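Local coordinates for uncharacterized ATP-binding protein MJECL15 (Methanocaldococcus jannaschii, PDB 3H92) that is of unknown function but probably binds ATP, the part crystallised being a C-terminal domain related to helix-turn-helix proteins, at residues Asn46-Lys51 with Pro72-Leu77; Thr8-Glu13 with Ser81-Asn86; Asn15-Leu20 with Asn86-Met91. All blocks are in the same frame, centred on the assembly; numbering follows the deposited sequence.

Contact 1. Residues Asn46-Lys51 with Pro72-Leu77; sequences NYELPK and PQKGTL
The carboxylate of Glu48 is the flat group that carries the polar half, and both of its partners across the contact, Lys74 and Thr76, come to its rim. A second flat group, the Tyr47 ring, meets Trp85 of helix 82-91 edge-to-face. Lys74 NZ stands close to the carboxylate plane, 2.7 Å from Glu48 OE2, and uses the syn lone pair of that oxygen; its bond to OE1 is weak. In this salt bridge the side chains meet at about a right angle. Thr76 OG1 donates to Glu48 OE2 from another direction, some 129° round the oxygen from NZ, but the modelled 2.4 Å between OG1 and OE2 is too short to be taken literally. CG of Glu48 is anti to the backbone N (chi1 -173°) and the chain beyond it is extended; the carboxylate ends between Lys74 NZ and Thr76 OG1.

Beneath it the backbones pair as antiparallel strands. Leu49 and Leu77 form a hydrogen-bonded pair, with Leu49 N to Leu77 O at 2.8 Å and Leu77 N to Leu49 O at 2.7 Å. Pro50 and Thr76 follow as a non-hydrogen-bonded pair whose CA atoms are 4.3 Å apart. A further backbone bond, Lys51 N to Gly75 O at 2.9 Å, lies just beyond the paired strands. Leu49 and Leu77 share one face of the sheet, where Phe43 and Ile54 cover both, while the CB of Lys51 lies 3.8 Å from Leu77 CG.

Gly75 has a positive phi of 64°, and it and Thr76 both face Asn71, a G1 beta bulge. The bulge lies at the turn of the 68-79 hairpin; strand 49-50 pairs with 76-79 to give the order 1-3-2, consistent with the small sheet of a winged helix domain, the hairpin its probable wing.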
loop_
_atom_site.group_PDB
_atom_site.type_symbol
_atom_site.label_atom_id
_atom_site.label_comp_id
_atom_site.label_asym_id
_atom_site.label_seq_id
_atom_site.Cartn_x
_atom_site.Cartn_y
_atom_site.Cartn_z
ATOM N N ASN A 46 -2.709 -11.667 3.239
ATOM C CA ASN A 46 -2.824 -11.407 4.660
ATOM C C ASN A 46 -3.119 -9.970 4.911
ATOM O O ASN A 46 -2.247 -9.141 4.678
ATOM C CB ASN A 46 -1.493 -11.685 5.334
ATOM C CG ASN A 46 -1.208 -13.134 5.446
ATOM O OD1 ASN A 46 -1.820 -13.820 6.248
ATOM N ND2 ASN A 46 -0.282 -13.623 4.640
ATOM N N TYR A 47 -4.277 -9.701 5.505
ATOM C CA TYR A 47 -4.764 -8.332 5.761
ATOM C C TYR A 47 -3.910 -7.507 6.672
ATOM O O TYR A 47 -3.775 -6.319 6.486
ATOM C CB TYR A 47 -6.132 -8.442 6.387
ATOM C CG TYR A 47 -6.760 -7.151 6.802
ATOM C CD1 TYR A 47 -7.250 -6.287 5.880
ATOM C CD2 TYR A 47 -6.918 -6.841 8.129
ATOM C CE1 TYR A 47 -7.907 -5.138 6.243
ATOM C CE2 TYR A 47 -7.556 -5.656 8.517
ATOM C CZ TYR A 47 -8.042 -4.825 7.545
ATOM O OH TYR A 47 -8.659 -3.681 7.895
ATOM N N GLU A 48 -3.394 -8.126 7.724
ATOM C CA GLU A 48 -2.535 -7.439 8.684
ATOM C C GLU A 48 -1.269 -8.230 8.828
ATOM O O GLU A 48 -1.302 -9.459 8.842
ATOM C CB GLU A 48 -3.212 -7.397 10.051
ATOM C CG GLU A 48 -2.475 -6.562 11.097
ATOM C CD GLU A 48 -3.231 -6.477 12.441
ATOM O OE1 GLU A 48 -4.448 -6.872 12.487
ATOM O OE2 GLU A 48 -2.598 -6.017 13.437
ATOM N N LEU A 49 -0.146 -7.539 8.954
ATOM C CA LEU A 49 1.086 -8.267 9.020
ATOM C C LEU A 49 2.158 -7.556 9.786
ATOM O O LEU A 49 2.051 -6.376 10.045
ATOM C CB LEU A 49 1.543 -8.683 7.604
ATOM C CG LEU A 49 1.504 -7.754 6.434
ATOM C CD1 LEU A 49 2.678 -6.803 6.611
ATOM C CD2 LEU A 49 1.562 -8.551 5.098
ATOM N N PRO A 50 3.184 -8.309 10.223
ATOM C CA PRO A 50 4.256 -7.645 10.950
ATOM C C PRO A 50 4.855 -6.532 10.115
ATOM O O PRO A 50 4.982 -6.682 8.898
ATOM C CB PRO A 50 5.253 -8.765 11.215
ATOM C CG PRO A 50 4.400 -10.047 11.202
ATOM C CD PRO A 50 3.367 -9.772 10.138
ATOM N N LYS A 51 5.264 -5.433 10.726
ATOM C CA LYS A 51 5.856 -4.353 9.904
ATOM C C LYS A 51 7.235 -4.640 9.311
ATOM O O LYS A 51 7.638 -4.017 8.313
ATOM C CB LYS A 51 5.884 -3.050 10.699
ATOM C CG LYS A 51 6.697 -3.030 11.976
ATOM C CD LYS A 51 6.866 -1.558 12.440
ATOM C CE LYS A 51 8.036 -1.355 13.404
ATOM N NZ LYS A 51 8.311 0.139 13.633
ATOM N N PRO A 72 1.268 0.733 16.220
ATOM C CA PRO A 72 2.567 0.744 16.920
ATOM C C PRO A 72 2.625 -0.170 18.127
ATOM O O PRO A 72 3.732 -0.651 18.510
ATOM C CB PRO A 72 2.705 2.188 17.403
ATOM C CG PRO A 72 1.610 2.969 16.686
ATOM C CD PRO A 72 0.544 2.009 16.361
ATOM N N GLN A 73 1.453 -0.394 18.731
ATOM C CA GLN A 73 1.342 -1.292 19.857
ATOM C C GLN A 73 1.609 -2.697 19.358
ATOM O O GLN A 73 2.541 -3.339 19.850
ATOM C CB GLN A 73 -0.028 -1.199 20.539
ATOM C CG GLN A 73 -0.268 0.139 21.278
ATOM C CD GLN A 73 -0.652 1.339 20.362
ATOM O OE1 GLN A 73 -1.406 1.196 19.377
ATOM N NE2 GLN A 73 -0.154 2.542 20.729
ATOM N N LYS A 74 0.854 -3.156 18.367
ATOM C CA LYS A 74 1.015 -4.514 17.852
ATOM C C LYS A 74 2.176 -4.676 16.869
ATOM O O LYS A 74 2.508 -5.789 16.502
ATOM C CB LYS A 74 -0.250 -5.002 17.127
ATOM C CG LYS A 74 -1.594 -4.764 17.853
ATOM C CD LYS A 74 -2.797 -4.836 16.863
ATOM C CE LYS A 74 -3.089 -6.281 16.418
ATOM N NZ LYS A 74 -4.318 -6.383 15.536
ATOM N N GLY A 75 2.777 -3.590 16.417
ATOM C CA GLY A 75 3.845 -3.647 15.432
ATOM C C GLY A 75 3.422 -4.192 14.086
ATOM O O GLY A 75 4.228 -4.849 13.418
ATOM N N THR A 76 2.177 -3.940 13.674
ATOM C CA THR A 76 1.654 -4.486 12.410
ATOM C C THR A 76 1.249 -3.395 11.430
ATOM O O THR A 76 1.024 -2.235 11.807
ATOM C CB THR A 76 0.424 -5.408 12.643
ATOM O OG1 THR A 76 -0.611 -4.686 13.334
ATOM C CG2 THR A 76 0.811 -6.619 13.476
ATOM N N LEU A 77 1.176 -3.795 10.166
ATOM C CA LEU A 77 0.686 -2.953 9.097
ATOM C C LEU A 77 -0.562 -3.600 8.533
ATOM O O LEU A 77 -0.689 -4.827 8.541
ATOM C CB LEU A 77 1.698 -2.858 7.959
ATOM C CG LEU A 77 3.064 -2.233 8.326
ATOM C CD1 LEU A 77 4.087 -2.510 7.210
ATOM C CD2 LEU A 77 2.924 -0.740 8.533
#

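Contact 2. Residues Thr8-Glu13 with Ser81-Asn86; sequences TKLEEE and SYLVWN
Glu13 and Leu10 of helix 8-27 meet Leu83 and Val84 in the first turn of helix 82-91, a helix-helix crossing between the two terminal helices of a probable winged helix fold. The short segments cross at -69° with their axes 8.8 Å apart.

Glu13 CB heads for Leu83, although the CD2 it approaches is doubtfully placed. CG lies 3.4 Å from Val84 CG2; the bend at chi2 (79°) then keeps CD beside the same methyl. At the tip the oxygens part company: OE2 sits 3.2 Å from Val84 CG2 and is hydrogen-bonded to His16 ND1, whereas OE1 accepts a weak bond from a water that also bonds Ser81 OG. An alanine in place of Glu13 would probably leave His16 ND1 without this acceptor, break the water link to Ser81 and open a gap beside Val84 CG2.

Leu10 and Leu83 lie alongside each other, pointing in opposite senses, Leu10 CD2 reaching Leu83 CG at 3.9 Å. Ser81 is the N-cap of its helix, and its OG accepts from Val84 N at 3.1 Å along a nearly straight 163° bond.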
loop_
_atom_site.group_PDB
_atom_site.type_symbol
_atom_site.label_atom_id
_atom_site.label_comp_id
_atom_site.label_asym_id
_atom_site.label_seq_id
_atom_site.Cartn_x
_atom_site.Cartn_y
_atom_site.Cartn_z
ATOM N N THR A 8 -18.294 4.238 -7.123
ATOM C CA THR A 8 -17.638 5.552 -7.082
ATOM C C THR A 8 -16.612 5.458 -5.954
ATOM O O THR A 8 -15.415 5.675 -6.180
ATOM C CB THR A 8 -18.641 6.761 -6.908
ATOM O OG1 THR A 8 -18.370 7.757 -7.904
ATOM C CG2 THR A 8 -18.564 7.407 -5.513
ATOM N N LYS A 9 -17.081 5.048 -4.772
ATOM C CA LYS A 9 -16.234 4.882 -3.586
ATOM C C LYS A 9 -14.977 4.076 -3.897
ATOM O O LYS A 9 -13.865 4.560 -3.667
ATOM C CB LYS A 9 -17.024 4.228 -2.447
ATOM C CG LYS A 9 -18.100 5.141 -1.866
ATOM C CD LYS A 9 -19.484 4.460 -1.764
ATOM C CE LYS A 9 -20.311 4.569 -3.053
ATOM N NZ LYS A 9 -20.688 5.976 -3.387
ATOM N N LEU A 10 -15.145 2.876 -4.457
ATOM C CA LEU A 10 -13.995 1.975 -4.663
ATOM C C LEU A 10 -13.071 2.385 -5.823
ATOM O O LEU A 10 -11.867 2.138 -5.737
ATOM C CB LEU A 10 -14.416 0.498 -4.800
ATOM C CG LEU A 10 -13.632 -0.547 -3.967
ATOM C CD1 LEU A 10 -12.097 -0.244 -3.861
ATOM C CD2 LEU A 10 -14.255 -0.766 -2.558
ATOM N N GLU A 11 -13.606 2.996 -6.886
ATOM C CA GLU A 11 -12.732 3.511 -7.956
ATOM C C GLU A 11 -12.034 4.809 -7.547
ATOM O O GLU A 11 -11.033 5.182 -8.156
ATOM C CB GLU A 11 -13.440 3.632 -9.329
ATOM C CG GLU A 11 -12.943 2.569 -10.406
ATOM C CD GLU A 11 -11.629 2.973 -11.194
ATOM O OE1 GLU A 11 -11.488 4.174 -11.566
ATOM O OE2 GLU A 11 -10.758 2.086 -11.476
ATOM N N GLU A 12 -12.544 5.476 -6.510
ATOM C CA GLU A 12 -11.848 6.620 -5.906
ATOM C C GLU A 12 -10.491 6.152 -5.353
ATOM O O GLU A 12 -9.434 6.690 -5.706
ATOM C CB GLU A 12 -12.686 7.228 -4.769
ATOM C CG GLU A 12 -12.818 8.760 -4.789
ATOM C CD GLU A 12 -14.180 9.252 -5.343
ATOM O OE1 GLU A 12 -14.272 9.521 -6.578
ATOM O OE2 GLU A 12 -15.157 9.366 -4.540
ATOM N N GLU A 13 -10.553 5.136 -4.488
ATOM C CA GLU A 13 -9.361 4.532 -3.875
ATOM C C GLU A 13 -8.568 3.672 -4.835
ATOM O O GLU A 13 -7.377 3.479 -4.664
ATOM C CB GLU A 13 -9.710 3.664 -2.673
ATOM C CG GLU A 13 -8.578 3.662 -1.653
ATOM C CD GLU A 13 -8.554 4.930 -0.775
ATOM O OE1 GLU A 13 -9.645 5.513 -0.595
ATOM O OE2 GLU A 13 -7.468 5.331 -0.253
ATOM N N SER A 81 -7.855 1.211 4.882
ATOM C CA SER A 81 -9.290 0.940 4.942
ATOM C C SER A 81 -9.591 -0.246 4.103
ATOM O O SER A 81 -8.736 -0.687 3.316
ATOM C CB SER A 81 -10.087 2.103 4.347
ATOM O OG SER A 81 -9.964 2.063 2.939
ATOM N N TYR A 82 -10.811 -0.739 4.228
ATOM C CA TYR A 82 -11.255 -1.900 3.437
ATOM C C TYR A 82 -11.305 -1.568 1.983
ATOM O O TYR A 82 -11.036 -2.412 1.165
ATOM C CB TYR A 82 -12.641 -2.365 3.855
ATOM C CG TYR A 82 -12.754 -2.872 5.273
ATOM C CD1 TYR A 82 -11.612 -3.142 6.070
ATOM C CD2 TYR A 82 -14.024 -3.134 5.825
ATOM C CE1 TYR A 82 -11.740 -3.626 7.388
ATOM C CE2 TYR A 82 -14.167 -3.627 7.140
ATOM C CZ TYR A 82 -13.018 -3.871 7.893
ATOM O OH TYR A 82 -13.168 -4.368 9.162
ATOM N N LEU A 83 -11.726 -0.351 1.655
ATOM C CA LEU A 83 -11.624 0.185 0.296
ATOM C C LEU A 83 -10.238 0.052 -0.306
ATOM O O LEU A 83 -10.101 -0.333 -1.469
ATOM C CB LEU A 83 -11.949 1.679 0.323
ATOM C CG LEU A 83 -13.192 2.227 -0.377
ATOM C CD1 LEU A 83 -13.996 3.211 0.478
ATOM C CD2 LEU A 83 -12.719 2.906 -1.632
ATOM N N VAL A 84 -9.218 0.432 0.466
ATOM C CA VAL A 84 -7.838 0.312 0.014
ATOM C C VAL A 84 -7.557 -1.169 -0.167
ATOM O O VAL A 84 -7.019 -1.638 -1.204
ATOM C CB VAL A 84 -6.821 0.922 1.036
ATOM C CG1 VAL A 84 -5.408 0.559 0.653
ATOM C CG2 VAL A 84 -6.921 2.440 1.089
ATOM N N TRP A 85 -7.934 -1.949 0.820
ATOM C CA TRP A 85 -7.672 -3.380 0.692
ATOM C C TRP A 85 -8.313 -3.985 -0.536
ATOM O O TRP A 85 -7.733 -4.800 -1.249
ATOM C CB TRP A 85 -8.179 -4.126 1.893
ATOM C CG TRP A 85 -7.729 -5.525 1.951
ATOM C CD1 TRP A 85 -6.489 -6.010 1.714
ATOM C CD2 TRP A 85 -8.507 -6.587 2.377
ATOM N NE1 TRP A 85 -6.463 -7.371 1.951
ATOM C CE2 TRP A 85 -7.705 -7.730 2.376
ATOM C CE3 TRP A 85 -9.829 -6.686 2.792
ATOM C CZ2 TRP A 85 -8.182 -8.958 2.738
ATOM C CZ3 TRP A 85 -10.307 -7.902 3.180
ATOM C CH2 TRP A 85 -9.495 -9.032 3.146
ATOM N N ASN A 86 -9.509 -3.566 -0.829
ATOM C CA ASN A 86 -10.127 -4.121 -1.994
ATOM C C ASN A 86 -9.526 -3.626 -3.290
ATOM O O ASN A 86 -9.598 -4.338 -4.267
ATOM C CB ASN A 86 -11.600 -3.875 -1.957
ATOM C CG ASN A 86 -12.295 -4.671 -0.847
ATOM O OD1 ASN A 86 -12.986 -4.086 0.001
ATOM N ND2 ASN A 86 -12.115 -6.015 -0.840
HETATM O O HOH W 1 -9.561 4.875 2.237
#

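Contact 3. Residues Asn15-Leu20 with Asn86-Met91; sequences NHLEEL and NAIKRM
Helix 15-20 and helix 86-91 pass each other with their axes 10.0 Å apart at a signed angle of -63°, and the CA atoms of Leu17 and Ala87, 7.2 Å apart, are the nearest pair of CA atoms.

Leu17 is directed at the other helix, and one branch does most of the touching. Its CD1 lies 3.7 Å from the selenium of Met91, 4.3 Å from Ala87 CB and 4.2 Å from Ile88 CG1, so a single methyl meets two adjacent residues and a third one turn further along the partner. The small side chain of Ala87 leaves CD1 able to reach the backbone as well, at Ala87 C and Ile88 N. Leu17 and Met91 run past each other in opposite directions.

Met91, modelled as selenomethionine, supplies the other half. Its CG is anti to the carbonyl carbon (chi1 -76°), and a bend at chi3 (73°) brings Met91 CE within 3.2 Å of Glu18 CG, a tight fit. The two side chains cross there at about a right angle, so that the aliphatic part of Glu18 covers the end of Met91 and the carboxylate continues beyond it. Glu18 OE1 has a long, weak ion pair with Arg14.

Around this apolar patch Leu40 packs on Leu17 and Lys44 on Ile88, both from helix 33-45. The first and last helices of the chain thus pack on each other and on helix 33-45, probably as helices flanking the core of a winged helix domain.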
loop_
_atom_site.group_PDB
_atom_site.type_symbol
_atom_site.label_atom_id
_atom_site.label_comp_id
_atom_site.label_asym_id
_atom_site.label_seq_id
_atom_site.Cartn_x
_atom_site.Cartn_y
_atom_site.Cartn_z
ATOM N N ASN A 15 -8.435 4.697 -8.021
ATOM C CA ASN A 15 -7.726 5.799 -8.674
ATOM C C ASN A 15 -6.663 6.393 -7.768
ATOM O O ASN A 15 -5.649 6.876 -8.256
ATOM C CB ASN A 15 -8.668 6.901 -9.190
ATOM C CG ASN A 15 -8.688 6.981 -10.717
ATOM O OD1 ASN A 15 -7.661 7.272 -11.378
ATOM N ND2 ASN A 15 -9.865 6.719 -11.295
ATOM N N HIS A 16 -6.890 6.357 -6.458
ATOM C CA HIS A 16 -5.828 6.726 -5.520
ATOM C C HIS A 16 -4.597 5.815 -5.658
ATOM O O HIS A 16 -3.504 6.295 -5.815
ATOM C CB HIS A 16 -6.325 6.707 -4.087
ATOM C CG HIS A 16 -5.273 7.074 -3.077
ATOM N ND1 HIS A 16 -5.218 6.512 -1.816
ATOM C CD2 HIS A 16 -4.233 7.949 -3.141
ATOM C CE1 HIS A 16 -4.187 7.014 -1.153
ATOM N NE2 HIS A 16 -3.572 7.887 -1.932
ATOM N N LEU A 17 -4.814 4.510 -5.616
ATOM C CA LEU A 17 -3.751 3.548 -5.723
ATOM C C LEU A 17 -3.150 3.640 -7.122
ATOM O O LEU A 17 -1.945 3.724 -7.253
ATOM C CB LEU A 17 -4.286 2.130 -5.454
ATOM C CG LEU A 17 -3.426 1.085 -4.719
ATOM C CD1 LEU A 17 -3.803 -0.300 -5.234
ATOM C CD2 LEU A 17 -1.881 1.328 -4.782
ATOM N N GLU A 18 -3.981 3.644 -8.161
ATOM C CA GLU A 18 -3.515 3.940 -9.533
ATOM C C GLU A 18 -2.604 5.175 -9.648
ATOM O O GLU A 18 -1.523 5.114 -10.229
ATOM C CB GLU A 18 -4.698 4.163 -10.491
ATOM C CG GLU A 18 -5.462 2.894 -10.876
ATOM C CD GLU A 18 -6.709 3.168 -11.737
ATOM O OE1 GLU A 18 -7.803 2.602 -11.416
ATOM O OE2 GLU A 18 -6.574 3.951 -12.734
ATOM N N GLU A 19 -3.053 6.289 -9.093
ATOM C CA GLU A 19 -2.286 7.511 -9.184
ATOM C C GLU A 19 -0.958 7.392 -8.460
ATOM O O GLU A 19 0.095 7.800 -8.986
ATOM C CB GLU A 19 -3.058 8.737 -8.661
ATOM C CG GLU A 19 -2.332 10.049 -9.105
ATOM C CD GLU A 19 -3.047 11.362 -8.797
ATOM O OE1 GLU A 19 -2.429 12.415 -9.125
ATOM O OE2 GLU A 19 -4.186 11.350 -8.245
ATOM N N LEU A 20 -1.006 6.827 -7.261
ATOM C CA LEU A 20 0.177 6.626 -6.441
ATOM C C LEU A 20 1.147 5.727 -7.195
ATOM O O LEU A 20 2.344 5.988 -7.242
ATOM C CB LEU A 20 -0.195 5.927 -5.119
ATOM C CG LEU A 20 0.648 6.181 -3.855
ATOM C CD1 LEU A 20 0.891 4.902 -3.095
ATOM C CD2 LEU A 20 1.953 6.891 -4.181
ATOM N N ASN A 86 -9.509 -3.566 -0.829
ATOM C CA ASN A 86 -10.127 -4.121 -1.994
ATOM C C ASN A 86 -9.526 -3.626 -3.290
ATOM O O ASN A 86 -9.598 -4.338 -4.267
ATOM C CB ASN A 86 -11.600 -3.875 -1.957
ATOM C CG ASN A 86 -12.295 -4.671 -0.847
ATOM O OD1 ASN A 86 -12.986 -4.086 0.001
ATOM N ND2 ASN A 86 -12.115 -6.015 -0.840
ATOM N N ALA A 87 -8.953 -2.418 -3.310
ATOM C CA ALA A 87 -8.296 -1.880 -4.501
ATOM C C ALA A 87 -7.009 -2.663 -4.758
ATOM O O ALA A 87 -6.731 -3.006 -5.866
ATOM C CB ALA A 87 -8.008 -0.435 -4.333
ATOM N N ILE A 88 -6.265 -3.006 -3.716
ATOM C CA ILE A 88 -5.117 -3.927 -3.809
ATOM C C ILE A 88 -5.464 -5.290 -4.406
ATOM O O ILE A 88 -4.833 -5.822 -5.342
ATOM C CB ILE A 88 -4.520 -4.158 -2.425
ATOM C CG1 ILE A 88 -3.820 -2.888 -1.910
ATOM C CG2 ILE A 88 -3.487 -5.335 -2.429
ATOM C CD1 ILE A 88 -3.593 -2.895 -0.350
ATOM N N LYS A 89 -6.466 -5.902 -3.853
ATOM C CA LYS A 89 -6.835 -7.195 -4.322
ATOM C C LYS A 89 -7.164 -7.130 -5.782
ATOM O O LYS A 89 -6.705 -7.948 -6.574
ATOM C CB LYS A 89 -7.999 -7.712 -3.486
ATOM C CG LYS A 89 -7.530 -8.008 -2.042
ATOM C CD LYS A 89 -8.501 -8.950 -1.288
ATOM C CE LYS A 89 -9.746 -8.204 -0.806
ATOM N NZ LYS A 89 -10.723 -9.136 -0.125
ATOM N N ARG A 90 -7.943 -6.135 -6.153
ATOM C CA ARG A 90 -8.367 -5.987 -7.517
ATOM C C ARG A 90 -7.256 -5.577 -8.482
ATOM O O ARG A 90 -7.303 -5.973 -9.666
ATOM C CB ARG A 90 -9.443 -4.923 -7.560
ATOM C CG ARG A 90 -10.199 -4.754 -8.864
ATOM C CD ARG A 90 -11.551 -4.012 -8.610
ATOM N NE ARG A 90 -11.515 -3.266 -7.327
ATOM C CZ ARG A 90 -12.220 -3.533 -6.197
ATOM N NH1 ARG A 90 -13.140 -4.541 -6.108
ATOM N NH2 ARG A 90 -12.000 -2.741 -5.135
HETATM N N MSE A 91 -6.290 -4.772 -8.020
HETATM C CA MSE A 91 -5.278 -4.251 -8.938
HETATM C C MSE A 91 -3.951 -5.023 -8.994
HETATM O O MSE A 91 -3.228 -4.984 -9.999
HETATM C CB MSE A 91 -4.994 -2.839 -8.571
HETATM C CG MSE A 91 -6.114 -1.966 -9.050
HETATM SE SE MSE A 91 -5.708 -0.198 -8.438
HETATM C CE MSE A 91 -4.232 0.177 -9.706
#

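From the N terminus, helix 8-27 supplies the first partner of contact 2 at 8-13 and then that of contact 3 at 15-20, both waiting for helix 82-91 at the far end of the chain. Within the long loops, contact 1 closes a smaller one from 46-51 to 72-77, which includes helix 56-64 and strand 68-71 and is nested inside both. Contacts 2 and 3 cross, since their segments alternate along the chain; they share Asn86, and their centres are about 7 Å apart. Contact 1 lies about 20 Å from either centre, yet Tyr47 packs on Tyr82 and Trp85, joining the loop before strand 49-50 to helix 82-91.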